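Local coordinates for protein RNA 2',3'-cyclic phosphodiesterase (Deinococcus radiodurans, PDB 5H7E) that is a LigT-like phosphoesterase of the 2H clan, built around a curved antiparallel beta sheet with helices packed on it, at residues 78-83 and 143-148. Numbering follows the deposited sequence.
Sequences RGTGYF and LIFDQS
A single antiparallel bridge pairs Gly79, on strand 73-83, with Ile144, in the loop that runs into strand 148-160. The pair is non-hydrogen-bonded: the CA atoms of Gly79 and Ile144 stand 4.1 Å apart, and the backbone bonds fall on their neighbours. Phe145 N donates to Arg78 O at 2.9 Å, and Thr80 N to Leu143 O at 3.1 Å. The same carbonyl oxygen of Leu143 also meets Gly79 CA at 3.4 Å in a CA-H...O contact, so two groups of strand 73-83 converge on it.

Thr80 adds a side-chain link. Its chi1 of 53° sets OG1 between the backbone N and the carbonyl carbon, from where OG1 accepts a nearly straight bond from Leu143 N (3.2 Å, 163° at the hydrogen). Leu143 is therefore gripped through both its N and its O by one residue. The other branch, CG2, lies anti to the carbonyl carbon and touches CB of Leu143 at 4.0 Å; CE1 of Phe145 reaches the same methyl at 3.9 Å.

The Phe145 ring presents its edge to strand 73-83, with the Thr80 methyl and Arg78 O both near the ring plane. Because CG sits beside the backbone N (chi1 -62°), CD1 comes to 3.5 Å from Arg78 O, the oxygen that Phe145 N already engages. The ring also packs on Leu22 of helix 16-26 and Val94 of strand 91-97, while Leu143 rests on Trp92 and Ala25.

Arg78 and Gly79 are also backbone hydrogen-bonded to Lys95 of strand 91-97, so strand 73-83 has that neighbour as well as the loop. The loop leading into strand 148-160 thus joins strand 73-83 through an isolated antiparallel bridge, at the surface of the antiparallel sheet of a LigT-like phosphoesterase of the 2H clan.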
ATOM      1  N   ARG A  78       5.047   8.752 -10.033  1.00 16.01           N
ATOM      2  CA  ARG A  78       5.396  10.154 -10.160  1.00 16.98           C
ATOM      3  C   ARG A  78       6.805  10.325  -9.585  1.00 18.47           C
ATOM      4  O   ARG A  78       7.720   9.657 -10.052  1.00 20.40           O
ATOM      5  CB  ARG A  78       4.326  11.065  -9.512  1.00 20.03           C
ATOM      6  CG  ARG A  78       2.905  10.822 -10.133  1.00 21.24           C
ATOM      7  CD  ARG A  78       2.889  11.342 -11.603  1.00 20.89           C
ATOM      8  NE  ARG A  78       3.037  12.796 -11.677  1.00 26.51           N
ATOM      9  CZ  ARG A  78       3.081  13.481 -12.823  1.00 24.25           C
ATOM     10  NH1 ARG A  78       3.125  12.818 -13.956  1.00 31.07           N
ATOM     11  NH2 ARG A  78       3.178  14.819 -12.821  1.00 25.68           N
ATOM     12  N   GLY A  79       6.999  11.235  -8.637  1.00 21.61           N
ATOM     13  CA  GLY A  79       8.333  11.560  -8.128  1.00 22.43           C
ATOM     14  C   GLY A  79       8.558  10.918  -6.766  1.00 22.73           C
ATOM     15  O   GLY A  79       7.656  10.340  -6.197  1.00 21.74           O
ATOM     16  N   THR A  80       9.802  10.971  -6.293  1.00 24.40           N
ATOM     17  CA  THR A  80      10.091  10.448  -4.966  1.00 24.73           C
ATOM     18  C   THR A  80       9.864  11.514  -3.895  1.00 31.55           C
ATOM     19  O   THR A  80       9.801  12.724  -4.164  1.00 35.94           O
ATOM     20  CB  THR A  80      11.514   9.912  -4.918  1.00 23.84           C
ATOM     21  OG1 THR A  80      12.429  10.954  -5.386  1.00 28.10           O
ATOM     22  CG2 THR A  80      11.647   8.627  -5.757  1.00 27.27           C
ATOM     23  N   GLY A  81       9.791  11.060  -2.645  1.00 23.33           N
ATOM     24  CA  GLY A  81       9.672  11.953  -1.501  1.00 29.54           C
ATOM     25  C   GLY A  81       9.977  11.218  -0.209  1.00 30.88           C
ATOM     26  O   GLY A  81      10.304  10.024  -0.217  1.00 25.33           O
ATOM     27  N   TYR A  82       9.885  11.947   0.921  1.00 32.44           N
ATOM     28  CA  TYR A  82      10.221  11.405   2.241  1.00 30.18           C
ATOM     29  C   TYR A  82       9.100  11.573   3.260  1.00 33.60           C
ATOM     30  O   TYR A  82       8.362  12.560   3.231  1.00 34.87           O
ATOM     31  CB  TYR A  82      11.478  12.092   2.811  1.00 31.45           C
ATOM     32  CG  TYR A  82      12.667  11.918   1.920  1.00 37.96           C
ATOM     33  CD1 TYR A  82      12.946  12.846   0.909  1.00 48.39           C
ATOM     34  CD2 TYR A  82      13.516  10.812   2.056  1.00 32.89           C
ATOM     35  CE1 TYR A  82      14.038  12.691   0.078  1.00 45.24           C
ATOM     36  CE2 TYR A  82      14.618  10.649   1.229  1.00 40.65           C
ATOM     37  CZ  TYR A  82      14.873  11.601   0.240  1.00 50.53           C
ATOM     38  OH  TYR A  82      15.954  11.461  -0.595  1.00 50.53           O
ATOM     39  N   PHE A  83       8.998  10.618   4.188  1.00 31.01           N
ATOM     40  CA  PHE A  83       8.238  10.814   5.443  1.00 39.91           C
ATOM     41  C   PHE A  83       9.224  10.737   6.600  1.00 42.38           C
ATOM     42  O   PHE A  83      10.113   9.893   6.605  1.00 36.05           O
ATOM     43  CB  PHE A  83       7.151   9.754   5.670  1.00 35.42           C
ATOM     44  CG  PHE A  83       6.004   9.765   4.667  1.00 50.20           C
ATOM     45  CD1 PHE A  83       5.319  10.940   4.351  1.00 54.64           C
ATOM     46  CD2 PHE A  83       5.585   8.570   4.057  1.00 54.23           C
ATOM     47  CE1 PHE A  83       4.261  10.939   3.429  1.00 53.01           C
ATOM     48  CE2 PHE A  83       4.530   8.551   3.139  1.00 46.89           C
ATOM     49  CZ  PHE A  83       3.862   9.739   2.820  1.00 49.42           C
ATOM     50  N   LEU A 143      14.241  11.821  -7.836  1.00 22.65           N
ATOM     51  CA  LEU A 143      13.995  10.996  -9.003  1.00 20.02           C
ATOM     52  C   LEU A 143      12.562  11.179  -9.467  1.00 20.32           C
ATOM     53  O   LEU A 143      11.684  11.477  -8.664  1.00 22.56           O
ATOM     54  CB  LEU A 143      14.185   9.469  -8.674  1.00 21.03           C
ATOM     55  CG  LEU A 143      15.548   9.099  -8.126  1.00 23.77           C
ATOM     56  CD1 LEU A 143      15.511   7.568  -7.798  1.00 25.69           C
ATOM     57  CD2 LEU A 143      16.659   9.355  -9.097  1.00 27.49           C
ATOM     58  N   ILE A 144      12.321  11.015 -10.773  1.00 19.42           N
ATOM     59  CA  ILE A 144      10.940  10.909 -11.235  1.00 18.32           C
ATOM     60  C   ILE A 144      10.828   9.718 -12.162  1.00 21.16           C
ATOM     61  O   ILE A 144      11.816   9.255 -12.752  1.00 21.98           O
ATOM     62  CB  ILE A 144      10.453  12.213 -11.930  1.00 20.71           C
ATOM     63  CG1 ILE A 144      11.269  12.509 -13.172  1.00 24.14           C
ATOM     64  CG2 ILE A 144      10.377  13.391 -10.913  1.00 23.59           C
ATOM     65  CD1 ILE A 144      10.714  13.812 -13.960  1.00 25.95           C
ATOM     66  N   PHE A 145       9.596   9.198 -12.281  1.00 18.81           N
ATOM     67  CA  PHE A 145       9.334   8.017 -13.070  1.00 19.97           C
ATOM     68  C   PHE A 145       8.222   8.308 -14.074  1.00 19.56           C
ATOM     69  O   PHE A 145       7.394   9.210 -13.877  1.00 23.50           O
ATOM     70  CB  PHE A 145       8.920   6.842 -12.139  1.00 18.57           C
ATOM     71  CG  PHE A 145       9.978   6.455 -11.168  1.00 18.43           C
ATOM     72  CD1 PHE A 145      10.076   7.070  -9.941  1.00 21.56           C
ATOM     73  CD2 PHE A 145      10.852   5.432 -11.481  1.00 20.94           C
ATOM     74  CE1 PHE A 145      11.083   6.717  -9.062  1.00 22.19           C
ATOM     75  CE2 PHE A 145      11.829   5.047 -10.616  1.00 25.05           C
ATOM     76  CZ  PHE A 145      11.974   5.693  -9.397  1.00 24.13           C
ATOM     77  N   ASP A 146       8.244   7.575 -15.181  1.00 21.45           N
ATOM     78  CA  ASP A 146       7.192   7.743 -16.162  1.00 24.52           C
ATOM     79  C   ASP A 146       6.394   6.474 -16.399  1.00 24.07           C
ATOM     80  O   ASP A 146       5.541   6.475 -17.298  1.00 25.64           O
ATOM     81  CB  ASP A 146       7.750   8.239 -17.509  1.00 28.58           C
ATOM     82  CG  ASP A 146       8.740   7.269 -18.164  1.00 39.32           C
ATOM     83  OD1 ASP A 146       8.907   6.107 -17.759  1.00 39.00           O
ATOM     84  OD2 ASP A 146       9.382   7.685 -19.163  1.00 51.75           O
ATOM     85  N   GLN A 147       6.611   5.427 -15.597  1.00 19.65           N
ATOM     86  CA  GLN A 147       5.935   4.172 -15.851  1.00 18.07           C
ATOM     87  C   GLN A 147       4.548   4.166 -15.215  1.00 17.88           C
ATOM     88  O   GLN A 147       4.244   4.939 -14.305  1.00 21.36           O
ATOM     89  CB  GLN A 147       6.720   3.011 -15.283  1.00 20.09           C
ATOM     90  CG  GLN A 147       8.140   2.829 -15.894  1.00 22.86           C
ATOM     91  CD  GLN A 147       9.239   3.617 -15.143  1.00 23.38           C
ATOM     92  OE1 GLN A 147       8.967   4.541 -14.412  1.00 24.07           O
ATOM     93  NE2 GLN A 147      10.479   3.225 -15.346  1.00 23.50           N
ATOM     94  N   SER A 148       3.701   3.317 -15.774  1.00 19.43           N
ATOM     95  CA  SER A 148       2.354   3.181 -15.236  1.00 16.20           C
ATOM     96  C   SER A 148       1.931   1.733 -15.394  1.00 18.78           C
ATOM     97  O   SER A 148       2.542   0.960 -16.159  1.00 19.68           O
ATOM     98  CB  SER A 148       1.368   4.086 -15.971  1.00 21.53           C
ATOM     99  OG  SER A 148       1.331   3.748 -17.335  1.00 26.82           O
TER